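Local coordinates for protein carboxypeptidase 1 (Deinococcus radiodurans str. R1, PDB 5GIV) that probably releases amino acids one at a time from the C-terminus of peptides with broad specificity, as a metal-dependent carboxypeptidase of the M32 family, at residues F176-V190 against L355-L367. Residues are numbered along the deposited sequence; the frame is centred on the assembly and turned at random.
Sequences FAELRAALVPLADAV and LTYNLHVITRFEL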
loop_
_atom_site.group_PDB
_atom_site.type_symbol
_atom_site.label_atom_id
_atom_site.label_comp_id
_atom_site.label_asym_id
_atom_site.label_seq_id
_atom_site.Cartn_x
_atom_site.Cartn_y
_atom_site.Cartn_z
ATOM N N PHE A 176 12.332 -37.727 4.943
ATOM C CA PHE A 176 10.941 -38.162 4.887
ATOM C C PHE A 176 10.775 -39.544 5.507
ATOM O O PHE A 176 9.889 -39.763 6.341
ATOM C CB PHE A 176 10.455 -38.157 3.433
ATOM C CG PHE A 176 10.188 -36.779 2.876
ATOM C CD1 PHE A 176 10.309 -35.653 3.674
ATOM C CD2 PHE A 176 9.840 -36.614 1.538
ATOM C CE1 PHE A 176 10.070 -34.390 3.157
ATOM C CE2 PHE A 176 9.602 -35.358 1.011
ATOM C CZ PHE A 176 9.711 -34.243 1.820
ATOM N N ALA A 177 11.624 -40.495 5.110
ATOM C CA ALA A 177 11.517 -41.848 5.648
ATOM C C ALA A 177 11.635 -41.849 7.164
ATOM O O ALA A 177 10.859 -42.516 7.862
ATOM C CB ALA A 177 12.586 -42.745 5.024
ATOM N N GLU A 178 12.598 -41.100 7.692
ATOM C CA GLU A 178 12.787 -41.050 9.134
ATOM C C GLU A 178 11.578 -40.424 9.830
ATOM O O GLU A 178 11.126 -40.925 10.868
ATOM C CB GLU A 178 14.073 -40.292 9.440
ATOM C CG GLU A 178 14.597 -40.496 10.830
ATOM C CD GLU A 178 15.938 -39.820 11.010
ATOM O OE1 GLU A 178 16.490 -39.348 9.985
ATOM O OE2 GLU A 178 16.456 -39.812 12.152
ATOM N N LEU A 179 11.040 -39.324 9.282
ATOM C CA LEU A 179 9.867 -38.706 9.901
ATOM C C LEU A 179 8.651 -39.622 9.810
ATOM O O LEU A 179 7.876 -39.737 10.766
ATOM C CB LEU A 179 9.566 -37.353 9.264
ATOM C CG LEU A 179 10.630 -36.261 9.403
ATOM C CD1 LEU A 179 10.125 -34.945 8.790
ATOM C CD2 LEU A 179 11.085 -36.085 10.844
ATOM N N ARG A 180 8.462 -40.266 8.659
ATOM C CA ARG A 180 7.362 -41.208 8.488
ATOM C C ARG A 180 7.449 -42.350 9.494
ATOM O O ARG A 180 6.453 -42.707 10.139
ATOM C CB ARG A 180 7.385 -41.738 7.055
ATOM C CG ARG A 180 6.201 -42.574 6.630
ATOM C CD ARG A 180 6.390 -42.995 5.182
ATOM N NE ARG A 180 5.281 -42.577 4.330
ATOM C CZ ARG A 180 5.405 -42.265 3.039
ATOM N NH1 ARG A 180 6.596 -42.311 2.445
ATOM N NH2 ARG A 180 4.336 -41.901 2.338
ATOM N N ALA A 181 8.642 -42.947 9.637
ATOM C CA ALA A 181 8.812 -44.084 10.544
ATOM C C ALA A 181 8.532 -43.707 11.990
ATOM O O ALA A 181 7.992 -44.518 12.750
ATOM C CB ALA A 181 10.226 -44.658 10.421
ATOM N N ALA A 182 8.880 -42.488 12.394
ATOM C CA ALA A 182 8.671 -42.078 13.779
ATOM C C ALA A 182 7.309 -41.421 14.001
ATOM O O ALA A 182 6.674 -41.652 15.039
ATOM C CB ALA A 182 9.790 -41.129 14.227
ATOM N N LEU A 183 6.842 -40.596 13.057
ATOM C CA LEU A 183 5.663 -39.779 13.343
ATOM C C LEU A 183 4.347 -40.520 13.114
ATOM O O LEU A 183 3.391 -40.294 13.869
ATOM C CB LEU A 183 5.701 -38.477 12.534
ATOM C CG LEU A 183 6.843 -37.546 12.970
ATOM C CD1 LEU A 183 6.804 -36.211 12.235
ATOM C CD2 LEU A 183 6.863 -37.349 14.494
ATOM N N VAL A 184 4.272 -41.412 12.119
ATOM C CA VAL A 184 3.034 -42.166 11.891
ATOM C C VAL A 184 2.605 -42.939 13.130
ATOM O O VAL A 184 1.435 -42.821 13.534
ATOM C CB VAL A 184 3.185 -43.088 10.669
ATOM C CG1 VAL A 184 1.970 -43.999 10.550
ATOM C CG2 VAL A 184 3.357 -42.282 9.387
ATOM N N PRO A 185 3.451 -43.761 13.749
ATOM C CA PRO A 185 3.009 -44.467 14.963
ATOM C C PRO A 185 2.669 -43.522 16.099
ATOM O O PRO A 185 1.695 -43.750 16.825
ATOM C CB PRO A 185 4.204 -45.370 15.300
ATOM C CG PRO A 185 5.031 -45.418 14.020
ATOM C CD PRO A 185 4.821 -44.118 13.350
ATOM N N LEU A 186 3.458 -42.469 16.294
ATOM C CA LEU A 186 3.161 -41.520 17.361
ATOM C C LEU A 186 1.834 -40.807 17.102
ATOM O O LEU A 186 1.047 -40.581 18.028
ATOM C CB LEU A 186 4.304 -40.511 17.491
ATOM C CG LEU A 186 4.133 -39.408 18.538
ATOM C CD1 LEU A 186 3.994 -40.031 19.919
ATOM C CD2 LEU A 186 5.298 -38.443 18.506
ATOM N N ALA A 187 1.565 -40.452 15.843
ATOM C CA ALA A 187 0.296 -39.810 15.519
ATOM C C ALA A 187 -0.861 -40.786 15.687
ATOM O O ALA A 187 -1.906 -40.434 16.246
ATOM C CB ALA A 187 0.331 -39.244 14.097
ATOM N N ASP A 188 -0.705 -42.014 15.184
ATOM C CA ASP A 188 -1.761 -43.003 15.351
ATOM C C ASP A 188 -2.048 -43.243 16.823
ATOM O O ASP A 188 -3.211 -43.373 17.225
ATOM C CB ASP A 188 -1.387 -44.305 14.641
ATOM C CG ASP A 188 -1.495 -44.201 13.118
ATOM O OD1 ASP A 188 -2.066 -43.216 12.604
ATOM O OD2 ASP A 188 -1.013 -45.117 12.427
ATOM N N ALA A 189 -1.002 -43.297 17.651
ATOM C CA ALA A 189 -1.226 -43.493 19.081
ATOM C C ALA A 189 -1.937 -42.298 19.688
ATOM O O ALA A 189 -2.831 -42.465 20.527
ATOM C CB ALA A 189 0.093 -43.744 19.809
ATOM N N VAL A 190 -1.569 -41.085 19.268
ATOM C CA VAL A 190 -2.245 -39.902 19.793
ATOM C C VAL A 190 -3.707 -39.898 19.368
ATOM O O VAL A 190 -4.604 -39.648 20.180
ATOM C CB VAL A 190 -1.521 -38.618 19.355
ATOM C CG1 VAL A 190 -2.365 -37.416 19.688
ATOM C CG2 VAL A 190 -0.170 -38.510 20.053
ATOM N N LEU A 355 1.884 -33.384 14.245
ATOM C CA LEU A 355 2.287 -34.768 14.042
ATOM C C LEU A 355 2.008 -35.276 12.633
ATOM O O LEU A 355 2.796 -36.061 12.097
ATOM C CB LEU A 355 1.602 -35.675 15.070
ATOM C CG LEU A 355 2.026 -35.475 16.525
ATOM C CD1 LEU A 355 1.439 -36.565 17.390
ATOM C CD2 LEU A 355 3.555 -35.431 16.635
ATOM N N THR A 356 0.892 -34.881 12.030
ATOM C CA THR A 356 0.525 -35.375 10.710
ATOM C C THR A 356 0.929 -34.440 9.578
ATOM O O THR A 356 0.805 -34.825 8.411
ATOM C CB THR A 356 -0.985 -35.640 10.643
ATOM O OG1 THR A 356 -1.693 -34.399 10.748
ATOM C CG2 THR A 356 -1.416 -36.573 11.782
ATOM N N TYR A 357 1.448 -33.249 9.885
ATOM C CA TYR A 357 1.700 -32.255 8.845
ATOM C C TYR A 357 2.583 -32.813 7.737
ATOM O O TYR A 357 2.284 -32.653 6.547
ATOM C CB TYR A 357 2.343 -31.000 9.443
ATOM C CG TYR A 357 2.594 -29.920 8.399
ATOM C CD1 TYR A 357 3.775 -29.889 7.659
ATOM C CD2 TYR A 357 1.635 -28.955 8.134
ATOM C CE1 TYR A 357 3.994 -28.911 6.705
ATOM C CE2 TYR A 357 1.846 -27.975 7.179
ATOM C CZ TYR A 357 3.022 -27.962 6.469
ATOM O OH TYR A 357 3.217 -26.983 5.535
ATOM N N ASN A 358 3.683 -33.460 8.105
ATOM C CA ASN A 358 4.667 -33.841 7.100
ATOM C C ASN A 358 4.113 -34.848 6.102
ATOM O O ASN A 358 4.592 -34.905 4.964
ATOM C CB ASN A 358 5.918 -34.374 7.798
ATOM C CG ASN A 358 6.555 -33.329 8.697
ATOM O OD1 ASN A 358 6.733 -32.185 8.300
ATOM N ND2 ASN A 358 6.877 -33.712 9.919
ATOM N N LEU A 359 3.073 -35.592 6.473
ATOM C CA LEU A 359 2.476 -36.525 5.526
ATOM C C LEU A 359 1.880 -35.803 4.320
ATOM O O LEU A 359 1.807 -36.376 3.226
ATOM C CB LEU A 359 1.417 -37.367 6.238
ATOM C CG LEU A 359 1.966 -38.193 7.401
ATOM C CD1 LEU A 359 0.844 -38.770 8.230
ATOM C CD2 LEU A 359 2.852 -39.309 6.865
ATOM N N HIS A 360 1.447 -34.550 4.491
ATOM C CA HIS A 360 0.962 -33.782 3.345
ATOM C C HIS A 360 2.108 -33.384 2.419
ATOM O O HIS A 360 1.965 -33.431 1.190
ATOM C CB HIS A 360 0.207 -32.537 3.818
ATOM C CG HIS A 360 -1.012 -32.832 4.638
ATOM N ND1 HIS A 360 -2.283 -32.870 4.102
ATOM C CD2 HIS A 360 -1.155 -33.076 5.961
ATOM C CE1 HIS A 360 -3.153 -33.134 5.060
ATOM N NE2 HIS A 360 -2.495 -33.268 6.196
ATOM N N VAL A 361 3.235 -32.949 2.992
ATOM C CA VAL A 361 4.389 -32.555 2.189
ATOM C C VAL A 361 4.929 -33.751 1.418
ATOM O O VAL A 361 5.236 -33.655 0.223
ATOM C CB VAL A 361 5.471 -31.922 3.085
ATOM C CG1 VAL A 361 6.746 -31.670 2.307
ATOM C CG2 VAL A 361 4.957 -30.627 3.689
ATOM N N ILE A 362 5.068 -34.892 2.099
ATOM C CA ILE A 362 5.544 -36.108 1.445
ATOM C C ILE A 362 4.632 -36.479 0.286
ATOM O O ILE A 362 5.094 -36.826 -0.806
ATOM C CB ILE A 362 5.652 -37.260 2.457
ATOM C CG1 ILE A 362 6.680 -36.920 3.539
ATOM C CG2 ILE A 362 5.967 -38.571 1.732
ATOM C CD1 ILE A 362 6.742 -37.928 4.657
ATOM N N THR A 363 3.318 -36.441 0.513
ATOM C CA THR A 363 2.386 -36.722 -0.571
ATOM C C THR A 363 2.700 -35.881 -1.806
ATOM O O THR A 363 2.869 -36.413 -2.906
ATOM C CB THR A 363 0.957 -36.461 -0.101
ATOM O OG1 THR A 363 0.669 -37.325 1.001
ATOM C CG2 THR A 363 -0.042 -36.718 -1.237
ATOM N N ARG A 364 2.792 -34.559 -1.630
ATOM C CA ARG A 364 3.010 -33.668 -2.766
ATOM C C ARG A 364 4.369 -33.909 -3.418
ATOM O O ARG A 364 4.475 -33.970 -4.650
ATOM C CB ARG A 364 2.891 -32.217 -2.311
ATOM C CG ARG A 364 1.490 -31.813 -1.926
ATOM C CD ARG A 364 1.475 -30.767 -0.816
ATOM N NE ARG A 364 0.124 -30.252 -0.599
ATOM C CZ ARG A 364 -0.844 -30.929 0.016
ATOM N NH1 ARG A 364 -0.620 -32.159 0.469
ATOM N NH2 ARG A 364 -2.047 -30.382 0.155
ATOM N N PHE A 365 5.420 -34.058 -2.607
ATOM C CA PHE A 365 6.758 -34.259 -3.152
ATOM C C PHE A 365 6.806 -35.502 -4.035
ATOM O O PHE A 365 7.362 -35.471 -5.139
ATOM C CB PHE A 365 7.759 -34.357 -2.004
ATOM C CG PHE A 365 9.183 -34.573 -2.433
ATOM C CD1 PHE A 365 9.976 -33.508 -2.797
ATOM C CD2 PHE A 365 9.737 -35.842 -2.438
ATOM C CE1 PHE A 365 11.290 -33.700 -3.170
ATOM C CE2 PHE A 365 11.059 -36.042 -2.808
ATOM C CZ PHE A 365 11.833 -34.975 -3.175
ATOM N N GLU A 366 6.219 -36.606 -3.567
ATOM C CA GLU A 366 6.278 -37.847 -4.330
ATOM C C GLU A 366 5.480 -37.752 -5.626
ATOM O O GLU A 366 5.873 -38.348 -6.636
ATOM C CB GLU A 366 5.801 -39.012 -3.461
ATOM C CG GLU A 366 6.829 -39.405 -2.392
ATOM C CD GLU A 366 6.366 -40.519 -1.467
ATOM O OE1 GLU A 366 5.187 -40.945 -1.561
ATOM O OE2 GLU A 366 7.179 -40.959 -0.620
ATOM N N LEU A 367 4.386 -36.981 -5.634
ATOM C CA LEU A 367 3.659 -36.748 -6.877
ATOM C C LEU A 367 4.483 -35.894 -7.830
ATOM O O LEU A 367 4.442 -36.095 -9.050
ATOM C CB LEU A 367 2.307 -36.085 -6.587
ATOM C CG LEU A 367 1.269 -36.922 -5.828
ATOM C CD1 LEU A 367 0.145 -36.047 -5.288
ATOM C CD2 LEU A 367 0.694 -38.025 -6.723
#
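Arg180 and Glu366 form the one salt bridge between these two helices, a weak one: NH1 of Arg180 lies 3.4 Å from OE2 of Glu366. The N-H points almost straight at the oxygen (164°), which sits at the guanidinium edge, although the two flat groups are tilted against each other. The arginine chain leaves opposite its own backbone nitrogen, then bends at chi3, which carries its end across to the partner helix, where CG2 of Ile362 lies over one guanidinium face. NH2 has a further partner in Asn392 of helix 381-393, which probably fixes the rotation of the group.

Inward from this pair, CG1, on the other branch of Ile362, lies over one face of the Phe176 ring in a CH-pi contact, 3.8 Å from the ring centroid. The ring edge meets the face of Phe365 in a T-shaped pair, planes at 87°, with CE2 of Phe176 3.5 Å from CD2 of Phe365. Replacing Phe176 by alanine is likely to leave the Phe365 face without its edge partner and open a gap beside Ile362 and Val361. Further along, methyl CD1 of Leu183 packs in van der Waals contact on the amide of Asn358, 3.4 Å from ND2, and CD1 of Leu179 also touches this amide, whose OD1 is bonded to Thr423 and Asn426 of helix 420-439.

Beyond the helical part of 355-367, Leu355 lies across Leu186, Ala187 and Val190. Its CB is 3.9 Å from CB of Ala187, and its CD1 reaches CG2 of Val190 at 3.7 Å.

Segments 176-190 and 357-367 thus run obliquely antiparallel (142°), joined mainly by a buried apolar seam with the charge pair at its margin. Val361 brings this seam to about 8 Å, side chain to side chain, from the zinc ligand Glu296, close to the metal site.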